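Local coordinates for protein yciF (Escherichia coli, PDB 2GS4) that is an E. coli stress protein with a ferritin-like helical fold that forms a homodimer and probably binds metal, at residues L48-G53 and E141-T146; A115-L120 and K134-T139. All coordinates share one frame; numbering follows the deposited sequence.

Contact 1 (L48-G53 and E141-T146); sequences LEETHG and EEEKAT
E50 swings CG to the side of its own carbonyl carbon (chi1 164°) and then runs extended toward helix 130-159, while E143 bends at chi2 (-52°), which brings its acid group close beside that of E50. Helices 38-63 and 130-159 run antiparallel in a ferritin-like four-helix bundle, and the axes of the two short segments are 11.5 Å apart, a gap that a long glutamate can span. E50 OE1 sits in the middle of the contact: it lies 3.4 Å from E142 CB and 2.9 Å from E143 OE1. Both oxygens of the latter pair are acceptors, so they do not hydrogen-bond; the two carboxylate planes are turned 85° against each other. E143 OE1 is held from helix 38-63 by H47 and Q54, and its OE2 lies close to E110. Such a gathering of acids inside the bundle is consistent with the metal-binding centre of ferritin relatives. E142, also extended, passes alongside E50 the other way, its OE1 lying 3.7 Å from E50 CG, in a salt bridge with R57 and a hydrogen bond with Q54. T146 suits its place because its short hydroxyl has two acceptors within reach: OG1 is 2.9 Å from E50 OE1 and 3.0 Å from the carbonyl O of E142. A water bridges the helices, donating to E50 OE2 at 2.6 Å and to E142 O at 2.8 Å.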
ATOM      1  N   LEU A  48       7.326  14.984  10.883  1.00 23.72           N
ATOM      2  CA  LEU A  48       8.175  14.010  11.557  1.00 22.08           C
ATOM      3  C   LEU A  48       7.806  13.994  13.039  1.00 25.93           C
ATOM      4  O   LEU A  48       7.742  12.934  13.666  1.00 22.86           O
ATOM      5  CB  LEU A  48       9.650  14.387  11.404  1.00 25.20           C
ATOM      6  CG  LEU A  48      10.616  13.689  12.369  1.00 30.73           C
ATOM      7  CD1 LEU A  48      10.370  12.192  12.336  1.00 32.18           C
ATOM      8  CD2 LEU A  48      12.059  14.010  12.003  1.00 31.09           C
ATOM      9  N   GLU A  49       7.572  15.177  13.593  1.00 25.48           N
ATOM     10  CA  GLU A  49       7.203  15.275  14.997  1.00 24.14           C
ATOM     11  C   GLU A  49       5.799  14.735  15.216  1.00 22.98           C
ATOM     12  O   GLU A  49       5.577  13.924  16.111  1.00 21.31           O
ATOM     13  CB  GLU A  49       7.313  16.722  15.461  1.00 23.12           C
ATOM     14  CG  GLU A  49       8.733  17.241  15.384  1.00 23.71           C
ATOM     15  CD  GLU A  49       9.709  16.304  16.064  1.00 33.86           C
ATOM     16  OE1 GLU A  49      10.884  16.256  15.644  1.00 44.41           O
ATOM     17  OE2 GLU A  49       9.300  15.612  17.025  1.00 44.61           O
ATOM     18  N   GLU A  50       4.857  15.162  14.376  1.00 23.08           N
ATOM     19  CA  GLU A  50       3.478  14.696  14.466  1.00 28.27           C
ATOM     20  C   GLU A  50       3.414  13.164  14.334  1.00 28.03           C
ATOM     21  O   GLU A  50       2.591  12.528  14.983  1.00 29.43           O
ATOM     22  CB  GLU A  50       2.629  15.406  13.385  1.00 33.53           C
ATOM     23  CG  GLU A  50       1.268  14.790  13.056  1.00 43.16           C
ATOM     24  CD  GLU A  50       0.526  15.564  11.964  1.00 36.93           C
ATOM     25  OE1 GLU A  50      -0.021  14.926  11.038  1.00 47.78           O
ATOM     26  OE2 GLU A  50       0.485  16.814  12.033  1.00 45.39           O
ATOM     27  N   THR A  51       4.287  12.572  13.516  1.00 24.65           N
ATOM     28  CA  THR A  51       4.298  11.119  13.339  1.00 25.61           C
ATOM     29  C   THR A  51       4.758  10.397  14.608  1.00 26.86           C
ATOM     30  O   THR A  51       4.233   9.323  14.934  1.00 25.04           O
ATOM     31  CB  THR A  51       5.192  10.685  12.136  1.00 32.59           C
ATOM     32  OG1 THR A  51       4.648  11.205  10.914  1.00 28.68           O
ATOM     33  CG2 THR A  51       5.238   9.151  12.025  1.00 30.50           C
ATOM     34  N   HIS A  52       5.740  10.964  15.311  1.00 24.16           N
ATOM     35  CA  HIS A  52       6.194  10.347  16.550  1.00 27.29           C
ATOM     36  C   HIS A  52       5.008  10.409  17.509  1.00 29.44           C
ATOM     37  O   HIS A  52       4.771   9.482  18.288  1.00 27.80           O
ATOM     38  CB  HIS A  52       7.404  11.091  17.139  1.00 26.24           C
ATOM     39  CG  HIS A  52       8.725  10.527  16.711  1.00 30.14           C
ATOM     40  ND1 HIS A  52       9.616  11.222  15.918  1.00 32.99           N
ATOM     41  CD2 HIS A  52       9.295   9.320  16.944  1.00 34.47           C
ATOM     42  CE1 HIS A  52      10.672  10.466  15.680  1.00 33.47           C
ATOM     43  NE2 HIS A  52      10.502   9.307  16.290  1.00 35.91           N
ATOM     44  N   GLY A  53       4.250  11.501  17.430  1.00 28.02           N
ATOM     45  CA  GLY A  53       3.093  11.651  18.289  1.00 23.15           C
ATOM     46  C   GLY A  53       2.007  10.639  17.956  1.00 27.22           C
ATOM     47  O   GLY A  53       1.300  10.165  18.842  1.00 24.18           O
ATOM     48  N   GLU A 141      -7.577  13.006  10.970  1.00 28.19           N
ATOM     49  CA  GLU A 141      -7.694  14.436  10.705  1.00 28.55           C
ATOM     50  C   GLU A 141      -6.348  15.153  10.583  1.00 29.91           C
ATOM     51  O   GLU A 141      -6.215  16.085   9.789  1.00 30.67           O
ATOM     52  CB  GLU A 141      -8.563  15.105  11.778  1.00 31.98           C
ATOM     53  CG  GLU A 141      -9.955  14.491  11.887  1.00 41.65           C
ATOM     54  CD  GLU A 141     -10.689  14.445  10.554  1.00 65.37           C
ATOM     55  OE1 GLU A 141     -11.513  13.524  10.368  1.00 58.25           O
ATOM     56  OE2 GLU A 141     -10.453  15.329   9.700  1.00 68.06           O
ATOM     57  N   GLU A 142      -5.350  14.734  11.361  1.00 29.25           N
ATOM     58  CA  GLU A 142      -4.038  15.371  11.279  1.00 28.27           C
ATOM     59  C   GLU A 142      -3.414  15.087   9.919  1.00 26.78           C
ATOM     60  O   GLU A 142      -2.794  15.960   9.314  1.00 27.12           O
ATOM     61  CB  GLU A 142      -3.111  14.864  12.391  1.00 30.51           C
ATOM     62  CG  GLU A 142      -3.471  15.371  13.786  1.00 34.99           C
ATOM     63  CD  GLU A 142      -2.539  14.823  14.850  1.00 39.25           C
ATOM     64  OE1 GLU A 142      -1.894  13.779  14.607  1.00 34.46           O
ATOM     65  OE2 GLU A 142      -2.458  15.429  15.937  1.00 41.65           O
ATOM     66  N   GLU A 143      -3.575  13.858   9.443  1.00 26.47           N
ATOM     67  CA  GLU A 143      -3.024  13.476   8.149  1.00 28.80           C
ATOM     68  C   GLU A 143      -3.722  14.239   7.033  1.00 26.04           C
ATOM     69  O   GLU A 143      -3.095  14.606   6.035  1.00 24.66           O
ATOM     70  CB  GLU A 143      -3.161  11.971   7.940  1.00 25.26           C
ATOM     71  CG  GLU A 143      -2.252  11.162   8.859  1.00 33.92           C
ATOM     72  CD  GLU A 143      -0.805  11.615   8.786  1.00 29.77           C
ATOM     73  OE1 GLU A 143      -0.362  12.354   9.691  1.00 34.84           O
ATOM     74  OE2 GLU A 143      -0.115  11.247   7.814  1.00 29.44           O
ATOM     75  N   LYS A 144      -5.016  14.480   7.199  1.00 22.87           N
ATOM     76  CA  LYS A 144      -5.752  15.243   6.203  1.00 28.49           C
ATOM     77  C   LYS A 144      -5.220  16.680   6.199  1.00 32.83           C
ATOM     78  O   LYS A 144      -4.991  17.257   5.137  1.00 27.95           O
ATOM     79  CB  LYS A 144      -7.256  15.210   6.496  1.00 31.33           C
ATOM     80  CG  LYS A 144      -7.941  13.900   6.061  1.00 33.36           C
ATOM     81  CD  LYS A 144      -9.445  13.911   6.358  1.00 42.49           C
ATOM     82  CE  LYS A 144     -10.106  12.595   5.950  1.00 52.78           C
ATOM     83  NZ  LYS A 144     -11.546  12.555   6.346  1.00 62.91           N
ATOM     84  N   ALA A 145      -4.990  17.247   7.381  1.00 26.61           N
ATOM     85  CA  ALA A 145      -4.466  18.609   7.449  1.00 29.49           C
ATOM     86  C   ALA A 145      -3.046  18.648   6.889  1.00 26.12           C
ATOM     87  O   ALA A 145      -2.650  19.617   6.233  1.00 24.21           O
ATOM     88  CB  ALA A 145      -4.481  19.124   8.883  1.00 29.08           C
ATOM     89  N   THR A 146      -2.273  17.599   7.151  1.00 24.86           N
ATOM     90  CA  THR A 146      -0.911  17.548   6.641  1.00 26.63           C
ATOM     91  C   THR A 146      -0.982  17.513   5.114  1.00 26.33           C
ATOM     92  O   THR A 146      -0.215  18.184   4.433  1.00 24.27           O
ATOM     93  CB  THR A 146      -0.152  16.310   7.190  1.00 29.40           C
ATOM     94  OG1 THR A 146       0.039  16.461   8.604  1.00 35.12           O
ATOM     95  CG2 THR A 146       1.202  16.147   6.516  1.00 22.02           C
TER
HETATM   96  O   HOH W   1      -1.637  17.928  10.965  1.00 32.41           O

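Contact 2 (A115-L120 and K134-T139)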
ATOM      1  N   ALA A 115      -6.240   6.760   3.952  1.00 22.25           N
ATOM      2  CA  ALA A 115      -7.064   5.590   3.691  1.00 23.04           C
ATOM      3  C   ALA A 115      -6.881   4.551   4.801  1.00 24.84           C
ATOM      4  O   ALA A 115      -7.847   3.888   5.192  1.00 19.90           O
ATOM      5  CB  ALA A 115      -6.709   4.990   2.323  1.00 20.63           C
ATOM      6  N   SER A 116      -5.650   4.411   5.302  1.00 25.58           N
ATOM      7  CA  SER A 116      -5.349   3.453   6.373  1.00 25.50           C
ATOM      8  C   SER A 116      -6.095   3.779   7.671  1.00 25.11           C
ATOM      9  O   SER A 116      -6.717   2.917   8.282  1.00 22.77           O
ATOM     10  CB  SER A 116      -3.845   3.426   6.679  1.00 23.97           C
ATOM     11  OG  SER A 116      -3.142   2.548   5.819  1.00 28.18           O
ATOM     12  N   TYR A 117      -6.008   5.031   8.102  1.00 27.56           N
ATOM     13  CA  TYR A 117      -6.668   5.439   9.335  1.00 25.57           C
ATOM     14  C   TYR A 117      -8.183   5.509   9.186  1.00 27.01           C
ATOM     15  O   TYR A 117      -8.917   5.331  10.158  1.00 26.13           O
ATOM     16  CB  TYR A 117      -6.083   6.773   9.818  1.00 28.68           C
ATOM     17  CG  TYR A 117      -4.787   6.580  10.580  1.00 26.44           C
ATOM     18  CD1 TYR A 117      -4.797   6.185  11.917  1.00 28.80           C
ATOM     19  CD2 TYR A 117      -3.552   6.765   9.956  1.00 26.29           C
ATOM     20  CE1 TYR A 117      -3.609   5.982  12.620  1.00 25.82           C
ATOM     21  CE2 TYR A 117      -2.359   6.562  10.648  1.00 28.62           C
ATOM     22  CZ  TYR A 117      -2.396   6.175  11.979  1.00 27.73           C
ATOM     23  OH  TYR A 117      -1.223   5.994  12.674  1.00 28.60           O
ATOM     24  N   GLY A 118      -8.653   5.775   7.972  1.00 28.66           N
ATOM     25  CA  GLY A 118     -10.085   5.821   7.750  1.00 29.06           C
ATOM     26  C   GLY A 118     -10.603   4.417   8.012  1.00 29.89           C
ATOM     27  O   GLY A 118     -11.594   4.223   8.714  1.00 24.69           O
ATOM     28  N   THR A 119      -9.896   3.433   7.464  1.00 27.35           N
ATOM     29  CA  THR A 119     -10.247   2.025   7.622  1.00 26.23           C
ATOM     30  C   THR A 119     -10.161   1.577   9.088  1.00 30.05           C
ATOM     31  O   THR A 119     -11.084   0.951   9.602  1.00 28.54           O
ATOM     32  CB  THR A 119      -9.324   1.133   6.740  1.00 26.44           C
ATOM     33  OG1 THR A 119      -9.557   1.427   5.355  1.00 30.83           O
ATOM     34  CG2 THR A 119      -9.595  -0.342   6.993  1.00 26.14           C
ATOM     35  N   LEU A 120      -9.063   1.912   9.762  1.00 25.57           N
ATOM     36  CA  LEU A 120      -8.879   1.526  11.164  1.00 30.13           C
ATOM     37  C   LEU A 120      -9.926   2.154  12.085  1.00 28.76           C
ATOM     38  O   LEU A 120     -10.442   1.494  12.988  1.00 26.62           O
ATOM     39  CB  LEU A 120      -7.467   1.900  11.649  1.00 24.26           C
ATOM     40  CG  LEU A 120      -6.308   1.053  11.110  1.00 24.89           C
ATOM     41  CD1 LEU A 120      -4.979   1.734  11.419  1.00 22.73           C
ATOM     42  CD2 LEU A 120      -6.351  -0.337  11.733  1.00 25.53           C
ATOM     43  N   LYS A 134     -12.066   7.208  18.481  1.00 34.44           N
ATOM     44  CA  LYS A 134     -11.852   8.631  18.692  1.00 31.30           C
ATOM     45  C   LYS A 134     -10.398   8.985  18.415  1.00 26.62           C
ATOM     46  O   LYS A 134     -10.103   9.990  17.768  1.00 30.49           O
ATOM     47  CB  LYS A 134     -12.214   9.008  20.132  1.00 33.05           C
ATOM     48  CG  LYS A 134     -13.493   8.361  20.658  1.00 58.10           C
ATOM     49  CD  LYS A 134     -14.744   8.777  19.883  1.00 67.43           C
ATOM     50  CE  LYS A 134     -15.129   7.771  18.800  1.00 63.52           C
ATOM     51  NZ  LYS A 134     -15.472   6.419  19.337  1.00 56.52           N
ATOM     52  N   LEU A 135      -9.489   8.155  18.913  1.00 29.23           N
ATOM     53  CA  LEU A 135      -8.068   8.385  18.716  1.00 29.61           C
ATOM     54  C   LEU A 135      -7.675   8.270  17.258  1.00 31.66           C
ATOM     55  O   LEU A 135      -6.937   9.097  16.741  1.00 24.78           O
ATOM     56  CB  LEU A 135      -7.257   7.385  19.527  1.00 24.52           C
ATOM     57  CG  LEU A 135      -7.431   7.555  21.028  1.00 26.23           C
ATOM     58  CD1 LEU A 135      -6.753   6.410  21.741  1.00 29.48           C
ATOM     59  CD2 LEU A 135      -6.860   8.902  21.458  1.00 32.50           C
ATOM     60  N   LEU A 136      -8.163   7.225  16.601  1.00 23.72           N
ATOM     61  CA  LEU A 136      -7.830   7.020  15.206  1.00 25.85           C
ATOM     62  C   LEU A 136      -8.375   8.140  14.328  1.00 24.18           C
ATOM     63  O   LEU A 136      -7.746   8.501  13.331  1.00 23.05           O
ATOM     64  CB  LEU A 136      -8.341   5.651  14.747  1.00 25.58           C
ATOM     65  CG  LEU A 136      -7.663   4.473  15.461  1.00 26.92           C
ATOM     66  CD1 LEU A 136      -8.526   3.234  15.330  1.00 30.91           C
ATOM     67  CD2 LEU A 136      -6.269   4.236  14.882  1.00 29.53           C
ATOM     68  N   LYS A 137      -9.528   8.702  14.688  1.00 23.88           N
ATOM     69  CA  LYS A 137     -10.071   9.790  13.889  1.00 24.85           C
ATOM     70  C   LYS A 137      -9.212  11.038  14.101  1.00 34.10           C
ATOM     71  O   LYS A 137      -9.146  11.911  13.233  1.00 27.78           O
ATOM     72  CB  LYS A 137     -11.551  10.036  14.237  1.00 27.22           C
ATOM     73  CG  LYS A 137     -12.494   9.050  13.512  1.00 59.78           C
ATOM     74  CD  LYS A 137     -13.906   9.033  14.091  1.00 72.76           C
ATOM     75  CE  LYS A 137     -14.738   7.872  13.531  1.00 57.93           C
ATOM     76  NZ  LYS A 137     -15.181   8.039  12.114  1.00 79.82           N
ATOM     77  N   GLU A 138      -8.534  11.112  15.246  1.00 26.94           N
ATOM     78  CA  GLU A 138      -7.670  12.253  15.515  1.00 27.60           C
ATOM     79  C   GLU A 138      -6.466  12.191  14.587  1.00 26.05           C
ATOM     80  O   GLU A 138      -6.051  13.206  14.031  1.00 26.67           O
ATOM     81  CB  GLU A 138      -7.231  12.271  16.984  1.00 35.87           C
ATOM     82  CG  GLU A 138      -8.384  12.623  17.911  1.00 41.12           C
ATOM     83  CD  GLU A 138      -7.974  12.728  19.365  1.00 48.63           C
ATOM     84  OE1 GLU A 138      -8.831  13.124  20.182  1.00 47.40           O
ATOM     85  OE2 GLU A 138      -6.806  12.416  19.697  1.00 48.16           O
ATOM     86  N   THR A 139      -5.899  11.008  14.408  1.00 26.86           N
ATOM     87  CA  THR A 139      -4.761  10.894  13.517  1.00 24.55           C
ATOM     88  C   THR A 139      -5.252  11.126  12.097  1.00 25.72           C
ATOM     89  O   THR A 139      -4.620  11.844  11.323  1.00 26.38           O
ATOM     90  CB  THR A 139      -4.095   9.524  13.624  1.00 23.50           C
ATOM     91  OG1 THR A 139      -3.508   9.386  14.924  1.00 29.37           O
ATOM     92  CG2 THR A 139      -2.994   9.390  12.578  1.00 21.06           C
TER
HETATM   93  O   HOH W   2      -1.929   7.182  15.160  1.00 24.06           O
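The methyl CG2 of T139 rests over the face of the Y117 ring, 3.3 Å from its centroid and 12° off the normal, a close CH-pi contact. The branched threonine suits this place: chi1 of -66° puts OG1 beside the backbone N and the methyl on the opposite side from that N, over the ring, and the hydroxyl remains available for a water, 2.7 Å from T139 OG1, which donates to Y117 OH at 2.8 Å. At the ring's edge, L136 CD2 touches Y117 CD1 at 3.8 Å, and the other branch, CD1, reaches L120 CB at 4.1 Å, so the two methyls of one leucine touch two different residues. This is the antiparallel hairpin of helices 95-126 and 130-159, half of the four-helix bundle, with the short segments' axes 8.7 Å apart. Replacing Y117 by alanine is likely to open a gap beneath T139 CG2, leaving the water without the phenol oxygen it donates to and E21 without its hydrogen-bond mate. Farther out, E21 hydrogen-bonds Y117 OH and R57 does the same for T139 OG1, fixing both polar ends. T17 and I58 pack on the tyrosine from helices 6-33 and 38-63, and A121 and A124 pack on L136.

Both contacts use helix 130-159, whose two segments follow one another with a single residue between them; the centres of the two contacts are about 12 Å apart. Contact 2 is nested along the chain inside the loop closed by contact 1: it joins helices 95-126 and 130-159, neighbours in sequence, whereas contact 1 reaches back to helix 38-63. Contact 1 lies nearer the centre of the chain, in an acid-rich and partly buried layer; contact 2 is wholly buried and mainly apolar. R57 ties the levels together, pairing with E142 and with T139. Thus helix 130-159 is joined to two different helices of the bundle at successive levels, beside the probable metal-binding region.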